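Local coordinates for ATP-dependent 6-phosphofructokinase isozyme 2 (Escherichia coli, PDB 3UMO), which catalyses the ATP-dependent phosphorylation of fructose 6-phosphate to fructose 1,6-bisphosphate, the first committing step of glycolysis, at residues V252-S257 with T292-S296. Residues are numbered along the deposited sequence; the frame is centred on the assembly and turned at random.
Sequences VGAGDS and TRLCS. With K (potassium ion), chain F; ATP (adenosine-5'-triphosphate), chain E.
Ser257 and Cys295 hold the tightly packed end of this contact, where a single hydroxyl ties a helix start to a neighbouring loop. Ser257 OG accepts the N-H of Cys295 N at 3.2 Å, with an N-H...O angle of 154°, and gives its own proton to Gly253 O at 2.9 Å. With OG anti to its carbonyl carbon (chi1 -69°), the serine turns back along the first helical turn, and its OG and N approach Gly253 O from opposite faces of the carbonyl plane. Cys295 SG lies 3.7 Å from Ser257 CB, and Ala286 lies against the same serine. Leu294 CD2 lies 3.8 Å from Gly253 CA.

At the other end, Val252 and Thr292 lie side by side: Val252 CG1 is 3.5 Å from Thr292 CA and 3.7 Å from Thr292 CG2. Val252 itself is buried; the open side is that of partly exposed Thr292 and of exposed Arg293, which contributes its backbone carbonyl. Potassium adds a second link between the two segments, bound by Val252 O and Arg293 O at 2.9 Å each; carbonyls of Ser250, Ala286, Asn289 and Gly291 complete the site. A few residues on, Gly255 N donates to ATP O2G, and Asp256 is probably the catalytic base, as in other ribokinase-family kinases. A monovalent-cation loop placed beside the GAGD helix start, which forms the anion hole, is a feature of the ribokinase (PfkB) family.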
ATOM      1  N   VAL A 252      11.624  15.495  -3.441  1.00 19.76           N
ATOM      2  CA  VAL A 252      12.024  15.455  -4.839  1.00 17.03           C
ATOM      3  C   VAL A 252      12.794  16.707  -5.248  1.00 25.96           C
ATOM      4  O   VAL A 252      12.340  17.824  -5.026  1.00 26.27           O
ATOM      5  CB  VAL A 252      10.805  15.298  -5.765  1.00 21.98           C
ATOM      6  CG1 VAL A 252      11.246  15.274  -7.215  1.00 23.33           C
ATOM      7  CG2 VAL A 252      10.035  14.038  -5.416  1.00 25.40           C
ATOM      8  N   GLY A 253      13.961  16.504  -5.849  1.00 20.77           N
ATOM      9  CA  GLY A 253      14.759  17.602  -6.356  1.00 18.39           C
ATOM     10  C   GLY A 253      15.755  18.183  -5.371  1.00 16.30           C
ATOM     11  O   GLY A 253      16.459  19.134  -5.694  1.00 15.92           O
ATOM     12  N   ALA A 254      15.824  17.618  -4.171  1.00 16.14           N
ATOM     13  CA  ALA A 254      16.729  18.152  -3.148  1.00 14.94           C
ATOM     14  C   ALA A 254      18.193  18.025  -3.576  1.00 17.42           C
ATOM     15  O   ALA A 254      18.975  18.976  -3.444  1.00 16.40           O
ATOM     16  CB  ALA A 254      16.512  17.448  -1.829  1.00 17.16           C
ATOM     17  N   GLY A 255      18.556  16.844  -4.068  1.00 19.88           N
ATOM     18  CA  GLY A 255      19.929  16.573  -4.463  1.00 19.54           C
ATOM     19  C   GLY A 255      20.433  17.491  -5.570  1.00 17.20           C
ATOM     20  O   GLY A 255      21.518  18.082  -5.476  1.00 17.54           O
ATOM     21  N   ASP A 256      19.651  17.614  -6.631  1.00 17.51           N
ATOM     22  CA  ASP A 256      20.064  18.434  -7.760  1.00 20.30           C
ATOM     23  C   ASP A 256      20.075  19.919  -7.402  1.00 15.61           C
ATOM     24  O   ASP A 256      20.907  20.672  -7.903  1.00 19.68           O
ATOM     25  CB  ASP A 256      19.175  18.157  -8.972  1.00 19.77           C
ATOM     26  CG  ASP A 256      19.287  16.719  -9.454  1.00 22.04           C
ATOM     27  OD1 ASP A 256      18.290  16.190  -9.991  1.00 25.56           O
ATOM     28  OD2 ASP A 256      20.371  16.113  -9.296  1.00 26.00           O
ATOM     29  N   SER A 257      19.159  20.335  -6.534  1.00 16.89           N
ATOM     30  CA  SER A 257      19.145  21.715  -6.066  1.00 17.37           C
ATOM     31  C   SER A 257      20.407  22.001  -5.273  1.00 17.03           C
ATOM     32  O   SER A 257      21.041  23.043  -5.460  1.00 17.24           O
ATOM     33  CB  SER A 257      17.916  21.991  -5.199  1.00 15.45           C
ATOM     34  OG  SER A 257      16.734  21.965  -5.988  1.00 19.08           O
ATOM     35  N   THR A 292       7.785  17.860  -7.848  1.00 26.73           N
ATOM     36  CA  THR A 292       9.135  17.851  -8.397  1.00 27.11           C
ATOM     37  C   THR A 292       9.806  19.223  -8.460  1.00 29.57           C
ATOM     38  O   THR A 292      10.942  19.335  -8.910  1.00 27.55           O
ATOM     39  CB  THR A 292       9.138  17.251  -9.812  1.00 28.44           C
ATOM     40  OG1 THR A 292       8.293  18.034 -10.660  1.00 29.38           O
ATOM     41  CG2 THR A 292       8.631  15.818  -9.783  1.00 35.45           C
ATOM     42  N   ARG A 293       9.105  20.259  -8.014  1.00 24.72           N
ATOM     43  CA  ARG A 293       9.623  21.614  -8.060  1.00 29.49           C
ATOM     44  C   ARG A 293      10.932  21.724  -7.299  1.00 26.90           C
ATOM     45  O   ARG A 293      11.060  21.219  -6.186  1.00 39.09           O
ATOM     46  CB  ARG A 293       8.596  22.591  -7.485  1.00 35.55           C
ATOM     47  CG  ARG A 293       7.234  22.505  -8.146  1.00 44.50           C
ATOM     48  CD  ARG A 293       6.184  23.276  -7.367  1.00 61.64           C
ATOM     49  NE  ARG A 293       6.550  24.679  -7.192  1.00 75.32           N
ATOM     50  CZ  ARG A 293       6.089  25.455  -6.218  1.00 81.58           C
ATOM     51  NH1 ARG A 293       5.240  24.966  -5.320  1.00 82.22           N
ATOM     52  NH2 ARG A 293       6.478  26.719  -6.137  1.00 82.00           N
ATOM     53  N   LEU A 294      11.901  22.388  -7.912  1.00 24.63           N
ATOM     54  CA  LEU A 294      13.207  22.560  -7.303  1.00 20.64           C
ATOM     55  C   LEU A 294      13.207  23.746  -6.354  1.00 21.80           C
ATOM     56  O   LEU A 294      12.163  24.314  -6.051  1.00 26.43           O
ATOM     57  CB  LEU A 294      14.274  22.743  -8.382  1.00 26.57           C
ATOM     58  CG  LEU A 294      14.232  21.702  -9.499  1.00 25.98           C
ATOM     59  CD1 LEU A 294      15.158  22.086 -10.638  1.00 25.12           C
ATOM     60  CD2 LEU A 294      14.587  20.331  -8.956  1.00 24.04           C
ATOM     61  N   CYS A 295      14.392  24.110  -5.887  1.00 20.69           N
ATOM     62  CA  CYS A 295      14.555  25.230  -4.963  1.00 24.75           C
ATOM     63  C   CYS A 295      14.164  26.576  -5.580  1.00 22.82           C
ATOM     64  O   CYS A 295      14.402  26.818  -6.767  1.00 22.85           O
ATOM     65  CB  CYS A 295      16.018  25.305  -4.510  1.00 23.22           C
ATOM     66  SG  CYS A 295      17.198  25.506  -5.888  1.00 24.38           S
ATOM     67  N   SER A 296      13.569  27.455  -4.775  1.00 21.45           N
ATOM     68  CA  SER A 296      13.315  28.823  -5.204  1.00 22.71           C
ATOM     69  C   SER A 296      14.390  29.734  -4.621  1.00 22.50           C
ATOM     70  O   SER A 296      14.937  29.455  -3.555  1.00 25.70           O
ATOM     71  CB  SER A 296      11.935  29.301  -4.746  1.00 28.00           C
ATOM     72  OG  SER A 296      11.917  29.501  -3.344  1.00 28.67           O
TER
HETATM   73  K     K F 314      10.088  19.349  -4.181  1.00 20.75           K
HETATM   74  PG  ATP E 313      18.079  13.104  -4.458  1.00 17.63           P
HETATM   75  O1G ATP E 313      19.028  12.882  -5.583  1.00 16.36           O
HETATM   76  O2G ATP E 313      17.132  14.193  -4.956  1.00 15.88           O
HETATM   77  O3G ATP E 313      17.331  11.878  -4.061  1.00 19.75           O
HETATM   78  PB  ATP E 313      20.073  13.037  -2.578  1.00 18.74           P
HETATM   79  O1B ATP E 313      19.695  11.648  -1.978  1.00 16.74           O
HETATM   80  O2B ATP E 313      21.281  13.000  -3.537  1.00 17.93           O
HETATM   81  O3B ATP E 313      18.817  13.753  -3.251  1.00 15.99           O
HETATM   82  PA  ATP E 313      19.877  14.355  -0.026  1.00 17.07           P
HETATM   83  O1A ATP E 313      18.704  13.464   0.260  1.00 16.55           O
HETATM   84  O2A ATP E 313      20.954  14.307   1.060  1.00 17.17           O
HETATM   85  O3A ATP E 313      20.507  14.017  -1.404  1.00 14.62           O
HETATM   86  O5' ATP E 313      19.308  15.847  -0.220  1.00 18.61           O
HETATM   87  C5' ATP E 313      20.198  16.906  -0.323  1.00 20.38           C
HETATM   88  C4' ATP E 313      19.985  18.047   0.565  1.00 17.33           C
HETATM   89  O4' ATP E 313      18.581  18.386   0.530  1.00 15.49           O
HETATM   90  C3' ATP E 313      20.224  17.714   1.979  1.00 19.31           C
HETATM   91  O3' ATP E 313      21.556  17.823   2.311  1.00 17.19           O
HETATM   92  C2' ATP E 313      19.366  18.679   2.688  1.00 20.59           C
HETATM   93  O2' ATP E 313      19.924  19.929   2.645  1.00 19.73           O
HETATM   94  C1' ATP E 313      18.154  18.688   1.839  1.00 15.43           C
HETATM   95  N9  ATP E 313      17.172  17.703   2.288  1.00 16.36           N
HETATM   96  C8  ATP E 313      16.981  16.476   1.770  1.00 19.83           C
HETATM   97  N7  ATP E 313      15.982  15.884   2.473  1.00 17.30           N
HETATM   98  C5  ATP E 313      15.549  16.735   3.426  1.00 18.10           C
HETATM   99  C6  ATP E 313      14.560  16.663   4.413  1.00 21.70           C
HETATM  100  N6  ATP E 313      13.713  15.435   4.578  1.00 19.59           N
HETATM  101  N1  ATP E 313      14.384  17.723   5.222  1.00 16.90           N
HETATM  102  C2  ATP E 313      15.133  18.832   5.094  1.00 17.83           C
HETATM  103  N3  ATP E 313      16.081  18.926   4.158  1.00 17.78           N
HETATM  104  C4  ATP E 313      16.308  17.903   3.315  1.00 17.97           C